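RIM-binding protein, isoform F (Drosophila melanogaster, PDB 6Q9M) couples the recruitment of synaptic vesicles to their release sites at the active zone, probably as a multidomain scaffold built in part from fibronectin type III domains. Local coordinates at residues Gly35-Asp40 and Thr81-Thr86; Ala10-Thr15 and Pro30-Gly35; Ile39-Val44 and Lys51-Ala56. One frame throughout, in Å; residues are numbered along the deposited sequence.

Contact 1 (Gly35-Asp40 and Thr81-Thr86); sequences GYNLID and TQNRQT
Asn37 comes against Thr81 at two points. Its CB is 3.9 Å from Thr81 CG2, and the Asn37 carbonyl O also lies against that methyl, at 3.3 Å. Thr81 holds CG2 anti to its carbonyl carbon, beside its own backbone N, and thereby turns a methyl toward the Asn37 peptide. The ends of the Asn37 and Gln85 side chains come near each other, their amide planes steeply inclined at 83°. One residue further, Leu38 meets the turn through its backbone, the carbonyl O lying 3.7 Å from Thr81 CA, while its side chain leaves the backbone away from the turn. In the fibronectin type III fold these are the end of the BC loop and the start of the FG loop, which meet here at one end of the sandwich. The FG side begins with a type I turn from Thr81 to Arg84, closed by the bond from Arg84 N to Thr81 O at 3.0 Å. Asp40, already at the head of strand 39-46 and bonded through its backbone to Val80, touches the Thr81-Gln82 peptide with CB, 3.6 Å from Thr81 C. Its CG lies anti to the backbone N (chi1 -176°). Asp40 OD2 stays 4.5 Å from Arg84 NH1, near the plane of the guanidinium at its edge, and this is too far for a salt bridge.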
loop_
_atom_site.group_PDB
_atom_site.type_symbol
_atom_site.label_atom_id
_atom_site.label_comp_id
_atom_site.label_asym_id
_atom_site.label_seq_id
_atom_site.Cartn_x
_atom_site.Cartn_y
_atom_site.Cartn_z
ATOM N N GLY A 35 4.417 -14.773 20.363
ATOM C CA GLY A 35 3.976 -14.628 21.729
ATOM C C GLY A 35 2.534 -14.181 21.863
ATOM O O GLY A 35 1.867 -14.558 22.834
ATOM N N TYR A 36 2.043 -13.381 20.919
ATOM C CA TYR A 36 0.649 -12.967 20.864
ATOM C C TYR A 36 0.060 -13.348 19.512
ATOM O O TYR A 36 0.772 -13.751 18.587
ATOM C CB TYR A 36 0.492 -11.455 21.119
ATOM C CG TYR A 36 1.438 -10.541 20.354
ATOM C CD1 TYR A 36 2.543 -9.973 20.981
ATOM C CD2 TYR A 36 1.208 -10.220 19.019
ATOM C CE1 TYR A 36 3.403 -9.130 20.296
ATOM C CE2 TYR A 36 2.066 -9.375 18.323
ATOM C CZ TYR A 36 3.162 -8.836 18.971
ATOM O OH TYR A 36 4.017 -7.999 18.292
ATOM N N ASN A 37 -1.265 -13.231 19.413
ATOM C CA ASN A 37 -1.975 -13.467 18.159
ATOM C C ASN A 37 -1.600 -14.820 17.557
ATOM O O ASN A 37 -1.382 -14.942 16.350
ATOM C CB ASN A 37 -1.698 -12.341 17.152
ATOM C CG ASN A 37 -2.491 -11.075 17.440
ATOM O OD1 ASN A 37 -3.558 -11.120 18.053
ATOM N ND2 ASN A 37 -1.971 -9.938 16.991
ATOM N N LEU A 38 -1.498 -15.846 18.403
ATOM C CA LEU A 38 -1.072 -17.148 17.908
ATOM C C LEU A 38 -2.113 -17.731 16.957
ATOM O O LEU A 38 -3.323 -17.533 17.106
ATOM C CB LEU A 38 -0.793 -18.124 19.051
ATOM C CG LEU A 38 0.109 -19.326 18.706
ATOM C CD1 LEU A 38 1.141 -19.012 17.623
ATOM C CD2 LEU A 38 0.808 -19.848 19.951
ATOM N N ILE A 39 -1.623 -18.476 15.995
ATOM C CA ILE A 39 -2.413 -18.868 14.844
ATOM C C ILE A 39 -3.362 -20.002 15.209
ATOM O O ILE A 39 -2.984 -20.958 15.897
ATOM C CB ILE A 39 -1.468 -19.261 13.707
ATOM C CG1 ILE A 39 -2.225 -19.954 12.609
ATOM C CG2 ILE A 39 -0.365 -20.169 14.221
ATOM C CD1 ILE A 39 -1.363 -20.149 11.492
ATOM N N ASP A 40 -4.588 -19.910 14.697
ATOM C CA ASP A 40 -5.695 -20.822 14.950
ATOM C C ASP A 40 -6.160 -21.564 13.704
ATOM O O ASP A 40 -6.505 -22.746 13.790
ATOM C CB ASP A 40 -6.868 -20.030 15.556
ATOM C CG ASP A 40 -8.041 -20.912 15.936
ATOM O OD1 ASP A 40 -8.090 -21.356 17.102
ATOM O OD2 ASP A 40 -8.923 -21.141 15.077
ATOM N N THR A 81 -6.383 -15.898 13.901
ATOM C CA THR A 81 -6.265 -16.104 15.334
ATOM C C THR A 81 -7.632 -16.511 15.892
ATOM O O THR A 81 -8.636 -16.533 15.177
ATOM C CB THR A 81 -5.733 -14.845 16.014
ATOM O OG1 THR A 81 -6.730 -13.825 15.951
ATOM C CG2 THR A 81 -4.473 -14.343 15.315
ATOM N N GLN A 82 -7.693 -16.795 17.197
ATOM C CA GLN A 82 -8.985 -17.117 17.789
ATOM C C GLN A 82 -9.919 -15.913 17.788
ATOM O O GLN A 82 -11.117 -16.063 17.521
ATOM C CB GLN A 82 -8.816 -17.655 19.212
ATOM C CG GLN A 82 -10.120 -18.184 19.804
ATOM C CD GLN A 82 -9.915 -18.972 21.082
ATOM O OE1 GLN A 82 -8.926 -18.781 21.786
ATOM N NE2 GLN A 82 -10.852 -19.870 21.385
ATOM N N ASN A 83 -9.404 -14.714 18.092
ATOM C CA ASN A 83 -10.252 -13.525 18.000
ATOM C C ASN A 83 -10.665 -13.201 16.565
ATOM O O ASN A 83 -11.368 -12.207 16.355
ATOM C CB ASN A 83 -9.593 -12.307 18.666
ATOM C CG ASN A 83 -8.103 -12.205 18.396
ATOM O OD1 ASN A 83 -7.647 -12.447 17.280
ATOM N ND2 ASN A 83 -7.343 -11.818 19.414
ATOM N N ARG A 84 -10.231 -14.002 15.593
ATOM C CA ARG A 84 -10.504 -13.886 14.151
ATOM C C ARG A 84 -9.676 -12.780 13.500
ATOM O O ARG A 84 -9.996 -12.372 12.371
ATOM C CB ARG A 84 -11.992 -13.686 13.827
ATOM C CG ARG A 84 -12.945 -14.664 14.539
ATOM C CD ARG A 84 -12.629 -16.127 14.243
ATOM N NE ARG A 84 -13.014 -16.514 12.889
ATOM C CZ ARG A 84 -12.665 -17.660 12.307
ATOM N NH1 ARG A 84 -11.933 -18.553 12.967
ATOM N NH2 ARG A 84 -13.059 -17.919 11.065
ATOM N N GLN A 85 -8.639 -12.272 14.169
ATOM C CA GLN A 85 -7.706 -11.373 13.506
ATOM C C GLN A 85 -6.838 -12.153 12.520
ATOM O O GLN A 85 -6.529 -13.329 12.727
ATOM C CB GLN A 85 -6.802 -10.693 14.538
ATOM C CG GLN A 85 -7.323 -9.386 15.110
ATOM C CD GLN A 85 -6.279 -8.674 15.971
ATOM O OE1 GLN A 85 -5.886 -9.174 17.029
ATOM N NE2 GLN A 85 -5.831 -7.501 15.523
ATOM N N THR A 86 -6.448 -11.493 11.431
ATOM C CA THR A 86 -5.748 -12.163 10.340
ATOM C C THR A 86 -4.481 -11.403 9.961
ATOM O O THR A 86 -4.305 -10.234 10.307
ATOM C CB THR A 86 -6.624 -12.324 9.083
ATOM O OG1 THR A 86 -7.007 -11.034 8.591
ATOM C CG2 THR A 86 -7.875 -13.144 9.381
#

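Contact 2 (Ala10-Thr15 and Pro30-Gly35); sequences APKHLT and PPEPVG
Lys12 and Glu32 lead their side chains across each other at about a right angle and meet in a salt bridge, in which Lys12 NZ gives a hydrogen bond of 3.1 Å to Glu32 OE1. Lys12 NZ meets OE1 from above the carboxylate plane, 46° out of it. Both residues place CG anti to the carbonyl carbon, beside the backbone N. From there they differ: the glutamate runs on extended, whereas the lysine bends at chi3 (27°), a torsion that swings CE out of the line of the chain. The crossing also brings aliphatic parts together, Lys12 CD lying 4.0 Å from Glu32 CG, so methylene packing accompanies the charge pairing. This bridge lies at the surface. In the fibronectin type III domain it joins the head of the first strand, 12-20, to the proline-rich loop that follows the second, 23-29, just where the two strands part; Lys12 and Ser29 are joined there by a backbone bond. Beside the bridge the backbones draw close at Pro11 and Pro31, whose CA atoms are 4.5 Å apart. Pro31 touches the Ala10-Pro11 peptide with CB, 3.2 Å from Ala10 O. Pro30 contributes chiefly backbone, its O standing 4.3 Å from Lys12 CD. Pro11, Pro30 and Pro31 all touch Tyr42 of strand 39-46, and Pro11 also packs on Trp28. Further along the first strand, Leu14 O accepts a hydrogen bond from the side chain of Asn128, in the second fibronectin type III domain.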
loop_
_atom_site.group_PDB
_atom_site.type_symbol
_atom_site.label_atom_id
_atom_site.label_comp_id
_atom_site.label_asym_id
_atom_site.label_seq_id
_atom_site.Cartn_x
_atom_site.Cartn_y
_atom_site.Cartn_z
ATOM N N ALA A 10 2.494 -14.373 9.826
ATOM C CA ALA A 10 1.934 -14.869 8.582
ATOM C C ALA A 10 2.609 -16.160 8.128
ATOM O O ALA A 10 3.759 -16.431 8.490
ATOM C CB ALA A 10 2.079 -13.794 7.495
ATOM N N PRO A 11 1.927 -16.975 7.323
ATOM C CA PRO A 11 2.549 -18.208 6.827
ATOM C C PRO A 11 3.719 -17.891 5.912
ATOM O O PRO A 11 3.858 -16.782 5.405
ATOM C CB PRO A 11 1.416 -18.923 6.061
ATOM C CG PRO A 11 0.144 -18.151 6.394
ATOM C CD PRO A 11 0.612 -16.740 6.696
ATOM N N LYS A 12 4.587 -18.880 5.734
ATOM C CA LYS A 12 5.788 -18.740 4.921
ATOM C C LYS A 12 5.881 -19.897 3.929
ATOM O O LYS A 12 5.158 -20.887 4.020
ATOM C CB LYS A 12 7.047 -18.675 5.801
ATOM C CG LYS A 12 6.895 -17.789 7.046
ATOM C CD LYS A 12 7.962 -18.075 8.117
ATOM C CE LYS A 12 9.249 -18.630 7.520
ATOM N NZ LYS A 12 10.444 -18.416 8.405
ATOM N N HIS A 13 6.807 -19.758 2.982
ATOM C CA HIS A 13 7.162 -20.821 2.044
ATOM C C HIS A 13 5.946 -21.311 1.259
ATOM O O HIS A 13 5.793 -22.505 0.984
ATOM C CB HIS A 13 7.863 -21.969 2.768
ATOM C CG HIS A 13 9.151 -21.558 3.412
ATOM N ND1 HIS A 13 9.283 -21.386 4.774
ATOM C CD2 HIS A 13 10.357 -21.251 2.877
ATOM C CE1 HIS A 13 10.520 -21.014 5.052
ATOM N NE2 HIS A 13 11.192 -20.925 3.919
ATOM N N LEU A 14 5.101 -20.364 0.856
ATOM C CA LEU A 14 3.994 -20.650 -0.040
ATOM C C LEU A 14 4.511 -21.282 -1.328
ATOM O O LEU A 14 5.418 -20.752 -1.976
ATOM C CB LEU A 14 3.244 -19.362 -0.339
ATOM C CG LEU A 14 2.028 -19.477 -1.235
ATOM C CD1 LEU A 14 1.161 -20.625 -0.754
ATOM C CD2 LEU A 14 1.250 -18.166 -1.289
ATOM N N THR A 15 3.946 -22.432 -1.685
ATOM C CA THR A 15 4.442 -23.229 -2.797
ATOM C C THR A 15 3.289 -23.730 -3.652
ATOM O O THR A 15 2.297 -24.248 -3.125
ATOM C CB THR A 15 5.239 -24.425 -2.269
ATOM O OG1 THR A 15 6.355 -23.946 -1.508
ATOM C CG2 THR A 15 5.734 -25.297 -3.408
ATOM N N PRO A 30 3.969 -23.078 8.710
ATOM C CA PRO A 30 3.335 -22.261 9.746
ATOM C C PRO A 30 4.162 -21.029 10.061
ATOM O O PRO A 30 5.400 -21.044 9.932
ATOM C CB PRO A 30 3.273 -23.203 10.965
ATOM C CG PRO A 30 3.751 -24.547 10.496
ATOM C CD PRO A 30 4.517 -24.340 9.241
ATOM N N PRO A 31 3.521 -19.985 10.592
ATOM C CA PRO A 31 4.249 -18.780 10.989
ATOM C C PRO A 31 5.122 -19.030 12.202
ATOM O O PRO A 31 4.872 -19.929 13.014
ATOM C CB PRO A 31 3.130 -17.794 11.340
ATOM C CG PRO A 31 1.992 -18.678 11.742
ATOM C CD PRO A 31 2.073 -19.834 10.792
ATOM N N GLU A 32 6.180 -18.238 12.297
ATOM C CA GLU A 32 6.957 -18.181 13.528
ATOM C C GLU A 32 6.091 -17.644 14.664
ATOM O O GLU A 32 5.370 -16.659 14.473
ATOM C CB GLU A 32 8.190 -17.302 13.336
ATOM C CG GLU A 32 8.848 -17.499 11.983
ATOM C CD GLU A 32 10.154 -16.749 11.852
ATOM O OE1 GLU A 32 10.469 -16.314 10.723
ATOM O OE2 GLU A 32 10.865 -16.600 12.874
ATOM N N PRO A 33 6.136 -18.242 15.847
ATOM C CA PRO A 33 5.375 -17.687 16.967
ATOM C C PRO A 33 5.995 -16.384 17.445
ATOM O O PRO A 33 7.219 -16.226 17.469
ATOM C CB PRO A 33 5.490 -18.772 18.036
ATOM C CG PRO A 33 6.821 -19.386 17.752
ATOM C CD PRO A 33 6.974 -19.380 16.258
ATOM N N VAL A 34 5.134 -15.440 17.820
ATOM C CA VAL A 34 5.570 -14.133 18.290
ATOM C C VAL A 34 5.177 -13.871 19.738
ATOM O O VAL A 34 5.595 -12.855 20.310
ATOM C CB VAL A 34 5.047 -13.009 17.370
ATOM C CG1 VAL A 34 3.641 -12.588 17.758
ATOM C CG2 VAL A 34 5.990 -11.825 17.382
ATOM N N GLY A 35 4.417 -14.773 20.363
ATOM C CA GLY A 35 3.976 -14.628 21.729
ATOM C C GLY A 35 2.534 -14.181 21.863
ATOM O O GLY A 35 1.867 -14.558 22.834
#

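Contact 3 (Ile39-Val44 and Lys51-Ala56); sequences IDSYHV and KVTVKA
His43 and Thr53 form a non-hydrogen-bonded pair of two antiparallel strands, and their side chains run alongside each other in the same direction. From CB, on the face of the sheet shared with Ser41, Thr53 and Lys55, the histidine carries CG anti to its carbonyl carbon (chi1 -81°). Its second torsion, near zero, turns ND1 back over the backbone, where it gives a weak hydrogen bond of 3.2 Å to Tyr42 O. ND1 also stands 3.7 Å from Thr53 OG1, which lies oblique to the ring, and CE1 is 3.8 Å from that same oxygen. At the tip, NE2 comes within 4.0 Å of Arg84 NH2. An alanine here would probably leave Tyr42 O without this side-chain donor and open a gap beside Thr53. Tyr42 O is in any case held by Val54 N at 3.2 Å, and Thr53 CA makes a CH...O contact with it. In return, Tyr42 N bonds to Val54 O at 2.8 Å. On the other face Val44 packs against Val52, CB to CG1 at 3.6 Å. This is the C-C' hairpin of the fibronectin type III fold. On the other side of strand 39-46, Asp40 and Ser41 together oppose Val80 of strand 73-81 in a classic beta bulge. Strand 39-46 lies between strands 49-55 and 73-81, while Val44, Val54 and the edge-to-face Tyr42 ring pack on Trp28 of strand 23-29 in the opposing sheet.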
loop_
_atom_site.group_PDB
_atom_site.type_symbol
_atom_site.label_atom_id
_atom_site.label_comp_id
_atom_site.label_asym_id
_atom_site.label_seq_id
_atom_site.Cartn_x
_atom_site.Cartn_y
_atom_site.Cartn_z
ATOM N N ILE A 39 -1.623 -18.476 15.995
ATOM C CA ILE A 39 -2.413 -18.868 14.844
ATOM C C ILE A 39 -3.362 -20.002 15.209
ATOM O O ILE A 39 -2.984 -20.958 15.897
ATOM C CB ILE A 39 -1.468 -19.261 13.707
ATOM C CG1 ILE A 39 -2.225 -19.954 12.609
ATOM C CG2 ILE A 39 -0.365 -20.169 14.221
ATOM C CD1 ILE A 39 -1.363 -20.149 11.492
ATOM N N ASP A 40 -4.588 -19.910 14.697
ATOM C CA ASP A 40 -5.695 -20.822 14.950
ATOM C C ASP A 40 -6.160 -21.564 13.704
ATOM O O ASP A 40 -6.505 -22.746 13.790
ATOM C CB ASP A 40 -6.868 -20.030 15.556
ATOM C CG ASP A 40 -8.041 -20.912 15.936
ATOM O OD1 ASP A 40 -8.090 -21.356 17.102
ATOM O OD2 ASP A 40 -8.923 -21.141 15.077
ATOM N N SER A 41 -6.189 -20.909 12.548
ATOM C CA SER A 41 -6.532 -21.579 11.301
ATOM C C SER A 41 -5.971 -20.752 10.152
ATOM O O SER A 41 -5.485 -19.635 10.342
ATOM C CB SER A 41 -8.051 -21.795 11.159
ATOM O OG SER A 41 -8.761 -20.578 10.989
ATOM N N TYR A 42 -6.063 -21.310 8.953
ATOM C CA TYR A 42 -5.592 -20.657 7.748
ATOM C C TYR A 42 -6.755 -20.405 6.793
ATOM O O TYR A 42 -7.704 -21.192 6.716
ATOM C CB TYR A 42 -4.532 -21.499 7.029
ATOM C CG TYR A 42 -3.306 -21.817 7.830
ATOM C CD1 TYR A 42 -3.235 -22.964 8.621
ATOM C CD2 TYR A 42 -2.207 -20.984 7.789
ATOM C CE1 TYR A 42 -2.093 -23.255 9.358
ATOM C CE2 TYR A 42 -1.064 -21.272 8.507
ATOM C CZ TYR A 42 -1.009 -22.402 9.293
ATOM O OH TYR A 42 0.137 -22.650 10.014
ATOM N N HIS A 43 -6.657 -19.298 6.062
ATOM C CA HIS A 43 -7.622 -18.900 5.047
ATOM C C HIS A 43 -6.889 -18.829 3.715
ATOM O O HIS A 43 -5.916 -18.077 3.580
ATOM C CB HIS A 43 -8.240 -17.541 5.369
ATOM C CG HIS A 43 -9.343 -17.587 6.372
ATOM N ND1 HIS A 43 -9.792 -18.760 6.934
ATOM C CD2 HIS A 43 -10.094 -16.599 6.913
ATOM C CE1 HIS A 43 -10.779 -18.497 7.775
ATOM N NE2 HIS A 43 -10.979 -17.191 7.783
ATOM N N VAL A 44 -7.344 -19.610 2.738
ATOM C CA VAL A 44 -6.738 -19.625 1.412
ATOM C C VAL A 44 -7.607 -18.802 0.479
ATOM O O VAL A 44 -8.816 -19.044 0.370
ATOM C CB VAL A 44 -6.570 -21.056 0.892
ATOM C CG1 VAL A 44 -5.786 -21.037 -0.404
ATOM C CG2 VAL A 44 -5.856 -21.892 1.940
ATOM N N LYS A 51 -11.430 -19.533 -0.428
ATOM C CA LYS A 51 -11.732 -20.811 -1.063
ATOM C C LYS A 51 -11.667 -22.016 -0.135
ATOM O O LYS A 51 -12.517 -22.900 -0.233
ATOM C CB LYS A 51 -10.785 -21.035 -2.241
ATOM C CG LYS A 51 -10.855 -19.931 -3.276
ATOM C CD LYS A 51 -12.142 -20.001 -4.079
ATOM C CE LYS A 51 -12.060 -21.066 -5.169
ATOM N NZ LYS A 51 -13.371 -21.259 -5.849
ATOM N N VAL A 52 -10.697 -22.095 0.774
ATOM C CA VAL A 52 -10.646 -23.237 1.678
ATOM C C VAL A 52 -10.054 -22.790 3.003
ATOM O O VAL A 52 -9.249 -21.857 3.067
ATOM C CB VAL A 52 -9.866 -24.435 1.073
ATOM C CG1 VAL A 52 -8.499 -24.044 0.666
ATOM C CG2 VAL A 52 -9.801 -25.594 2.054
ATOM N N THR A 53 -10.514 -23.440 4.072
ATOM C CA THR A 53 -10.064 -23.189 5.431
ATOM C C THR A 53 -9.386 -24.453 5.923
ATOM O O THR A 53 -9.989 -25.529 5.904
ATOM C CB THR A 53 -11.226 -22.810 6.350
ATOM O OG1 THR A 53 -11.840 -21.604 5.878
ATOM C CG2 THR A 53 -10.716 -22.576 7.756
ATOM N N VAL A 54 -8.119 -24.337 6.303
ATOM C CA VAL A 54 -7.359 -25.432 6.893
ATOM C C VAL A 54 -7.176 -25.132 8.371
ATOM O O VAL A 54 -6.735 -24.035 8.733
ATOM C CB VAL A 54 -6.001 -25.617 6.200
ATOM C CG1 VAL A 54 -5.281 -26.834 6.754
ATOM C CG2 VAL A 54 -6.184 -25.709 4.677
ATOM N N LYS A 55 -7.518 -26.091 9.223
ATOM C CA LYS A 55 -7.388 -25.864 10.654
ATOM C C LYS A 55 -5.955 -26.129 11.110
ATOM O O LYS A 55 -5.132 -26.697 10.387
ATOM C CB LYS A 55 -8.346 -26.764 11.438
ATOM C CG LYS A 55 -9.801 -26.717 10.983
ATOM C CD LYS A 55 -10.621 -25.732 11.811
ATOM C CE LYS A 55 -12.047 -25.589 11.276
ATOM N NZ LYS A 55 -13.008 -26.578 11.869
ATOM N N ALA A 56 -5.671 -25.725 12.351
ATOM C CA ALA A 56 -4.284 -25.576 12.789
ATOM C C ALA A 56 -3.560 -26.914 12.805
ATOM O O ALA A 56 -2.375 -26.990 12.462
ATOM C CB ALA A 56 -4.233 -24.929 14.173
#

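In the fold
From the N terminus, contact 2 comes first: it brings the head of strand 12-20 back to the loop after strand 23-29, at the open end of the hairpin these strands form. Gly35 ends its second segment and begins contact 1, so the two follow in series. Contact 1 spans a longer excursion, from the end of that loop to the one after strand 73-81. Contact 3 starts from the same stretch, sharing Ile39 and Asp40, and closes the short hairpin to strand 49-55 inside the span of contact 1. Ile39, common to contacts 1 and 3, packs on Pro31 of contact 2, so that the loop after strand 23-29 rests on strand 39-46 of the other sheet.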